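Local coordinates for protein bradyzoite surface antigen BSR4 (Toxoplasma gondii, PDB 2JKS) that is a surface antigen of the bradyzoite stage, a two-domain member of the SAG1-related (SRS) superfamily that binds zinc ions in the crystal, at residues Val101-Asn106 with Phe134-Gln139; Ser207-Thr212 with Lys223-Cys228. All blocks are in the same frame, centred on the assembly; numbering follows the deposited sequence.

Contact 1 of 2, residues Val101-Asn106 with Phe134-Gln139; sequences VNWKVN and FVVGCQ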
loop_
_atom_site.group_PDB
_atom_site.type_symbol
_atom_site.label_atom_id
_atom_site.label_comp_id
_atom_site.label_asym_id
_atom_site.label_seq_id
_atom_site.Cartn_x
_atom_site.Cartn_y
_atom_site.Cartn_z
ATOM N N VAL A 101 0.230 -10.773 9.076
ATOM C CA VAL A 101 0.877 -11.411 7.907
ATOM C C VAL A 101 2.328 -11.696 8.240
ATOM O O VAL A 101 3.016 -10.817 8.754
ATOM C CB VAL A 101 0.860 -10.527 6.583
ATOM C CG1 VAL A 101 0.583 -11.431 5.371
ATOM C CG2 VAL A 101 -0.101 -9.358 6.660
ATOM N N ASN A 102 2.793 -12.917 7.987
ATOM C CA ASN A 102 4.175 -13.247 8.332
ATOM C C ASN A 102 4.689 -14.171 7.276
ATOM O O ASN A 102 3.903 -14.897 6.617
ATOM C CB ASN A 102 4.298 -14.025 9.662
ATOM C CG ASN A 102 3.643 -13.368 10.834
ATOM O OD1 ASN A 102 2.623 -13.858 11.343
ATOM N ND2 ASN A 102 4.252 -12.309 11.327
ATOM N N TRP A 103 6.017 -14.182 7.132
ATOM C CA TRP A 103 6.690 -15.233 6.382
ATOM C C TRP A 103 6.420 -16.533 7.119
ATOM O O TRP A 103 6.353 -16.543 8.332
ATOM C CB TRP A 103 8.186 -15.011 6.380
ATOM C CG TRP A 103 8.675 -13.922 5.445
ATOM C CD1 TRP A 103 8.802 -12.594 5.724
ATOM C CD2 TRP A 103 9.106 -14.093 4.092
ATOM N NE1 TRP A 103 9.284 -11.924 4.633
ATOM C CE2 TRP A 103 9.512 -12.816 3.618
ATOM C CE3 TRP A 103 9.207 -15.201 3.236
ATOM C CZ2 TRP A 103 10.034 -12.613 2.286
ATOM C CZ3 TRP A 103 9.706 -15.014 1.943
ATOM C CH2 TRP A 103 10.092 -13.713 1.471
ATOM N N LYS A 104 6.285 -17.617 6.370
ATOM C CA LYS A 104 5.972 -18.915 6.931
ATOM C C LYS A 104 7.065 -19.878 6.551
ATOM O O LYS A 104 7.384 -20.021 5.381
ATOM C CB LYS A 104 4.661 -19.444 6.384
ATOM C CG LYS A 104 3.471 -18.845 7.052
ATOM C CD LYS A 104 2.247 -19.299 6.362
ATOM C CE LYS A 104 1.011 -18.623 6.989
ATOM N NZ LYS A 104 -0.189 -19.157 6.291
ATOM N N VAL A 105 7.600 -20.561 7.552
ATOM C CA VAL A 105 8.533 -21.654 7.284
ATOM C C VAL A 105 7.858 -22.817 6.495
ATOM O O VAL A 105 6.691 -23.176 6.710
ATOM C CB VAL A 105 9.250 -22.112 8.589
ATOM C CG1 VAL A 105 8.369 -22.968 9.380
ATOM C CG2 VAL A 105 10.554 -22.825 8.250
ATOM N N ASN A 106 8.573 -23.359 5.530
ATOM C CA ASN A 106 8.071 -24.507 4.826
ATOM C C ASN A 106 8.465 -25.748 5.650
ATOM O O ASN A 106 9.638 -25.967 5.994
ATOM C CB ASN A 106 8.468 -24.489 3.337
ATOM C CG ASN A 106 7.911 -23.222 2.583
ATOM O OD1 ASN A 106 7.131 -22.411 3.144
ATOM N ND2 ASN A 106 8.298 -23.069 1.320
ATOM N N PHE A 134 10.759 -3.855 2.436
ATOM C CA PHE A 134 11.398 -4.406 3.633
ATOM C C PHE A 134 12.579 -5.233 3.199
ATOM O O PHE A 134 12.803 -5.417 1.986
ATOM C CB PHE A 134 10.389 -5.233 4.480
ATOM C CG PHE A 134 9.892 -6.518 3.808
ATOM C CD1 PHE A 134 10.679 -7.691 3.845
ATOM C CD2 PHE A 134 8.647 -6.553 3.176
ATOM C CE1 PHE A 134 10.264 -8.844 3.266
ATOM C CE2 PHE A 134 8.177 -7.769 2.587
ATOM C CZ PHE A 134 9.001 -8.905 2.653
ATOM N N VAL A 135 13.327 -5.712 4.192
ATOM C CA VAL A 135 14.573 -6.465 3.986
ATOM C C VAL A 135 14.515 -7.712 4.916
ATOM O O VAL A 135 14.056 -7.651 6.079
ATOM C CB VAL A 135 15.872 -5.569 4.266
ATOM C CG1 VAL A 135 17.109 -6.420 4.544
ATOM C CG2 VAL A 135 16.190 -4.633 3.096
ATOM N N VAL A 136 14.950 -8.830 4.369
ATOM C CA VAL A 136 15.197 -10.071 5.101
ATOM C C VAL A 136 16.549 -10.562 4.541
ATOM O O VAL A 136 17.043 -10.065 3.516
ATOM C CB VAL A 136 14.034 -11.153 4.934
ATOM C CG1 VAL A 136 12.676 -10.698 5.585
ATOM C CG2 VAL A 136 13.798 -11.521 3.413
ATOM N N GLY A 137 17.156 -11.523 5.211
ATOM C CA GLY A 137 18.452 -11.990 4.769
ATOM C C GLY A 137 18.816 -13.279 5.469
ATOM O O GLY A 137 18.098 -13.724 6.358
ATOM N N CYS A 138 19.921 -13.890 5.051
ATOM C CA CYS A 138 20.490 -15.018 5.786
ATOM C C CYS A 138 21.961 -14.718 6.008
ATOM O O CYS A 138 22.572 -14.044 5.206
ATOM C CB CYS A 138 20.309 -16.332 5.005
ATOM S SG CYS A 138 18.600 -16.841 4.997
ATOM N N GLN A 139 22.503 -15.213 7.110
ATOM C CA GLN A 139 23.947 -15.091 7.397
ATOM C C GLN A 139 24.441 -16.471 7.812
ATOM O O GLN A 139 23.771 -17.179 8.591
ATOM C CB GLN A 139 24.177 -14.075 8.506
ATOM C CG GLN A 139 25.647 -13.726 8.739
ATOM C CD GLN A 139 25.803 -12.381 9.387
ATOM O OE1 GLN A 139 26.133 -11.386 8.735
ATOM N NE2 GLN A 139 25.559 -12.334 10.682
#

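Contact 2 of 2, residues Ser207-Thr212 with Lys223-Cys228; sequences SLQPTT and KDVNRC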
loop_
_atom_site.group_PDB
_atom_site.type_symbol
_atom_site.label_atom_id
_atom_site.label_comp_id
_atom_site.label_asym_id
_atom_site.label_seq_id
_atom_site.Cartn_x
_atom_site.Cartn_y
_atom_site.Cartn_z
ATOM N N SER A 207 -5.790 12.465 2.656
ATOM C CA SER A 207 -6.638 13.564 3.152
ATOM C C SER A 207 -7.657 13.847 2.097
ATOM O O SER A 207 -7.304 13.918 0.920
ATOM C CB SER A 207 -5.806 14.844 3.360
ATOM O OG SER A 207 -4.865 14.648 4.406
ATOM N N LEU A 208 -8.904 14.042 2.513
ATOM C CA LEU A 208 -9.986 14.412 1.593
ATOM C C LEU A 208 -9.740 15.733 0.903
ATOM O O LEU A 208 -9.337 16.723 1.534
ATOM C CB LEU A 208 -11.318 14.434 2.342
ATOM C CG LEU A 208 -11.873 13.094 2.789
ATOM C CD1 LEU A 208 -12.856 13.235 3.948
ATOM C CD2 LEU A 208 -12.530 12.372 1.627
ATOM N N GLN A 209 -9.996 15.742 -0.399
ATOM C CA GLN A 209 -9.837 16.908 -1.218
ATOM C C GLN A 209 -11.149 17.200 -2.037
ATOM O O GLN A 209 -11.740 16.287 -2.601
ATOM C CB GLN A 209 -8.637 16.676 -2.147
ATOM C CG GLN A 209 -8.307 17.854 -2.997
ATOM C CD GLN A 209 -7.380 18.853 -2.301
ATOM O OE1 GLN A 209 -7.330 18.949 -1.063
ATOM N NE2 GLN A 209 -6.652 19.607 -3.107
ATOM N N PRO A 210 -11.605 18.484 -2.067
ATOM C CA PRO A 210 -10.948 19.636 -1.367
ATOM C C PRO A 210 -11.173 19.544 0.120
ATOM O O PRO A 210 -12.028 18.788 0.584
ATOM C CB PRO A 210 -11.678 20.888 -1.920
ATOM C CG PRO A 210 -13.047 20.354 -2.384
ATOM C CD PRO A 210 -12.828 18.869 -2.790
ATOM N N THR A 211 -10.379 20.294 0.891
ATOM C CA THR A 211 -10.501 20.269 2.346
ATOM C C THR A 211 -11.936 20.684 2.771
ATOM O O THR A 211 -12.456 20.296 3.830
ATOM C CB THR A 211 -9.426 21.244 2.931
ATOM O OG1 THR A 211 -8.109 20.723 2.624
ATOM C CG2 THR A 211 -9.550 21.329 4.393
ATOM N N THR A 212 -12.547 21.498 1.894
ATOM C CA THR A 212 -13.894 22.084 2.040
ATOM C C THR A 212 -15.021 21.218 1.408
ATOM O O THR A 212 -16.075 21.727 1.024
ATOM C CB THR A 212 -13.880 23.484 1.469
ATOM O OG1 THR A 212 -13.272 23.467 0.153
ATOM C CG2 THR A 212 -13.024 24.379 2.377
ATOM N N LYS A 223 -9.751 17.029 -14.431
ATOM C CA LYS A 223 -9.576 15.558 -14.252
ATOM C C LYS A 223 -8.417 15.146 -13.311
ATOM O O LYS A 223 -7.862 14.053 -13.393
ATOM C CB LYS A 223 -9.540 14.825 -15.637
ATOM C CG LYS A 223 -10.634 15.236 -16.641
ATOM C CD LYS A 223 -12.045 15.062 -16.126
ATOM C CE LYS A 223 -13.153 15.128 -17.265
ATOM N NZ LYS A 223 -14.415 15.816 -16.758
ATOM N N ASP A 224 -8.093 16.014 -12.346
ATOM C CA ASP A 224 -6.942 15.761 -11.508
ATOM C C ASP A 224 -7.202 16.466 -10.205
ATOM O O ASP A 224 -7.255 17.703 -10.133
ATOM C CB ASP A 224 -5.679 16.304 -12.201
ATOM C CG ASP A 224 -4.427 16.085 -11.417
ATOM O OD1 ASP A 224 -4.416 15.493 -10.306
ATOM O OD2 ASP A 224 -3.400 16.494 -11.954
ATOM N N VAL A 225 -7.356 15.686 -9.148
ATOM C CA VAL A 225 -7.564 16.292 -7.827
ATOM C C VAL A 225 -6.394 17.221 -7.375
ATOM O O VAL A 225 -6.586 18.051 -6.485
ATOM C CB VAL A 225 -7.849 15.177 -6.760
ATOM C CG1 VAL A 225 -6.580 14.424 -6.362
ATOM C CG2 VAL A 225 -8.569 15.736 -5.532
ATOM N N ASN A 226 -5.204 17.028 -7.940
ATOM C CA ASN A 226 -4.074 17.896 -7.630
ATOM C C ASN A 226 -4.212 19.300 -8.235
ATOM O O ASN A 226 -3.522 20.235 -7.772
ATOM C CB ASN A 226 -2.749 17.297 -8.098
ATOM C CG ASN A 226 -2.302 16.107 -7.306
ATOM O OD1 ASN A 226 -2.612 15.929 -6.124
ATOM N ND2 ASN A 226 -1.482 15.296 -7.958
ATOM N N ARG A 227 -5.077 19.453 -9.242
ATOM C CA ARG A 227 -5.450 20.773 -9.796
ATOM C C ARG A 227 -6.925 21.068 -9.498
ATOM O O ARG A 227 -7.831 20.848 -10.338
ATOM C CB ARG A 227 -5.124 20.840 -11.297
ATOM C CG ARG A 227 -3.630 20.468 -11.588
ATOM C CD ARG A 227 -3.230 20.623 -13.079
ATOM N NE ARG A 227 -4.237 20.027 -13.963
ATOM C CZ ARG A 227 -4.152 18.834 -14.559
ATOM N NH1 ARG A 227 -3.067 18.065 -14.401
ATOM N NH2 ARG A 227 -5.174 18.410 -15.322
ATOM N N CYS A 228 -7.171 21.461 -8.257
ATOM C CA CYS A 228 -8.512 21.594 -7.733
ATOM C C CYS A 228 -8.975 23.063 -7.665
ATOM O O CYS A 228 -8.487 23.795 -6.815
ATOM C CB CYS A 228 -8.596 20.997 -6.301
ATOM S SG CYS A 228 -10.244 21.049 -5.553
#

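Contact 1 of 2, residues Val101-Asn106 with Phe134-Gln139
Trp103 faces Phe134 and Val136 across the space between two backbones that stay well apart, the CA atoms of Trp103 and Val136 being 10.0 Å from each other, and all three side chains point toward the opposite segment. The indole enters with its NE1 and CZ2 side first. With chi1 at 67°, between backbone N and carbonyl carbon, the phenyl ring of Phe134 carries CE1 and CZ out to the indole. Trp103 NE1 lies 3.5 Å from CE1 of Phe134, which sits at the rim of the indole near its plane, while Trp103 CZ2 stands in the plane of the phenyl ring, 3.9 Å from Phe134 CZ. The two ring planes are almost perpendicular, at 86°, with the five-membered ring and the phenyl centroids 5.6 Å apart. These buried residues lie inside a beta sandwich of the SRS type: residues 134-139 run in the middle of one sheet, between strands 152-161 and 53-67, and strand 104-105 lies at the border of the facing sheet, next to 116-121. Val136 brings both methyl groups to the same NE1 and CZ2 atoms, but from out of the indole plane, CG1 at 3.7 Å from Trp103 NE1 and CG2 at 4.1 Å from Trp103 CZ2. Trp118, Leu120, Ala42 and Phe44 of the facing sheet also pack on Trp103, and Phe44 touches Val136 as well. Two residues beyond Val136, Cys138 forms a disulfide with Cys46, a covalent tie from strand 132-141 to strand 41-47.

Contact 2 of 2, residues Ser207-Thr212 with Lys223-Cys228
Gln209 and Val225 meet where strand 206-209, an outermost strand of a four-stranded sheet in the second SRS domain, faces a type I beta turn spanning Asp224 to Arg227. Van der Waals contact joins the two segments. CG2 of Val225 presses against the aliphatic part of Gln209, closest at 3.3 Å from Gln209 CG. Gln209 extends its CG anti to the backbone N (chi1 -176°) and then bends at chi2 (86°), which carries the amide over toward Cys228, whose CB is 4.0 Å from Gln209 NE2. Pro210, preceded by a cis peptide bond, sets its CB 3.9 Å from Cys228 SG. That sulfur is in turn bonded covalently to Cys218, and Pro210 lies beside Glu216, a zinc ligand in a structure of this protein although no zinc is bound to it in this chain.

The polar interactions stay within residues 223-228 or lead to other parts of the chain. Asp224 O accepts from Arg227 N, closing the turn, and Ser300 and Thr302 hydrogen-bond to Asn226 OD1 and Val225 N. The carboxylate of Asp224 serves two partners: its OD2 is 2.9 Å from Arg227 NH1, a salt bridge of charges alone because the oxygen lies well out of the guanidinium plane, and its OD1 takes the N-H of Asn226 at 2.9 Å, making an Asx turn in which the N-H comes to OD1 from above the carboxylate plane, 60° out of it.

In the fold
The two contacts belong to different SRS domains and lie on opposite sides of the chain's centre, their own centres 39 Å apart and their nearest atoms about 23 Å. Contact 1 is fully buried and joins one sheet of the first domain to the other through an aromatic and aliphatic core. Contact 2 is only partly buried: it sets the outer strand of a sheet in the second domain against a loop, with short side chains and the stem of a glutamine, while the loop carries polar bonds of its own. Each holds a disulfide cysteine, but Cys228 touches across contact 2, whereas Cys138, two residues on from Val136, takes no part in contact 1.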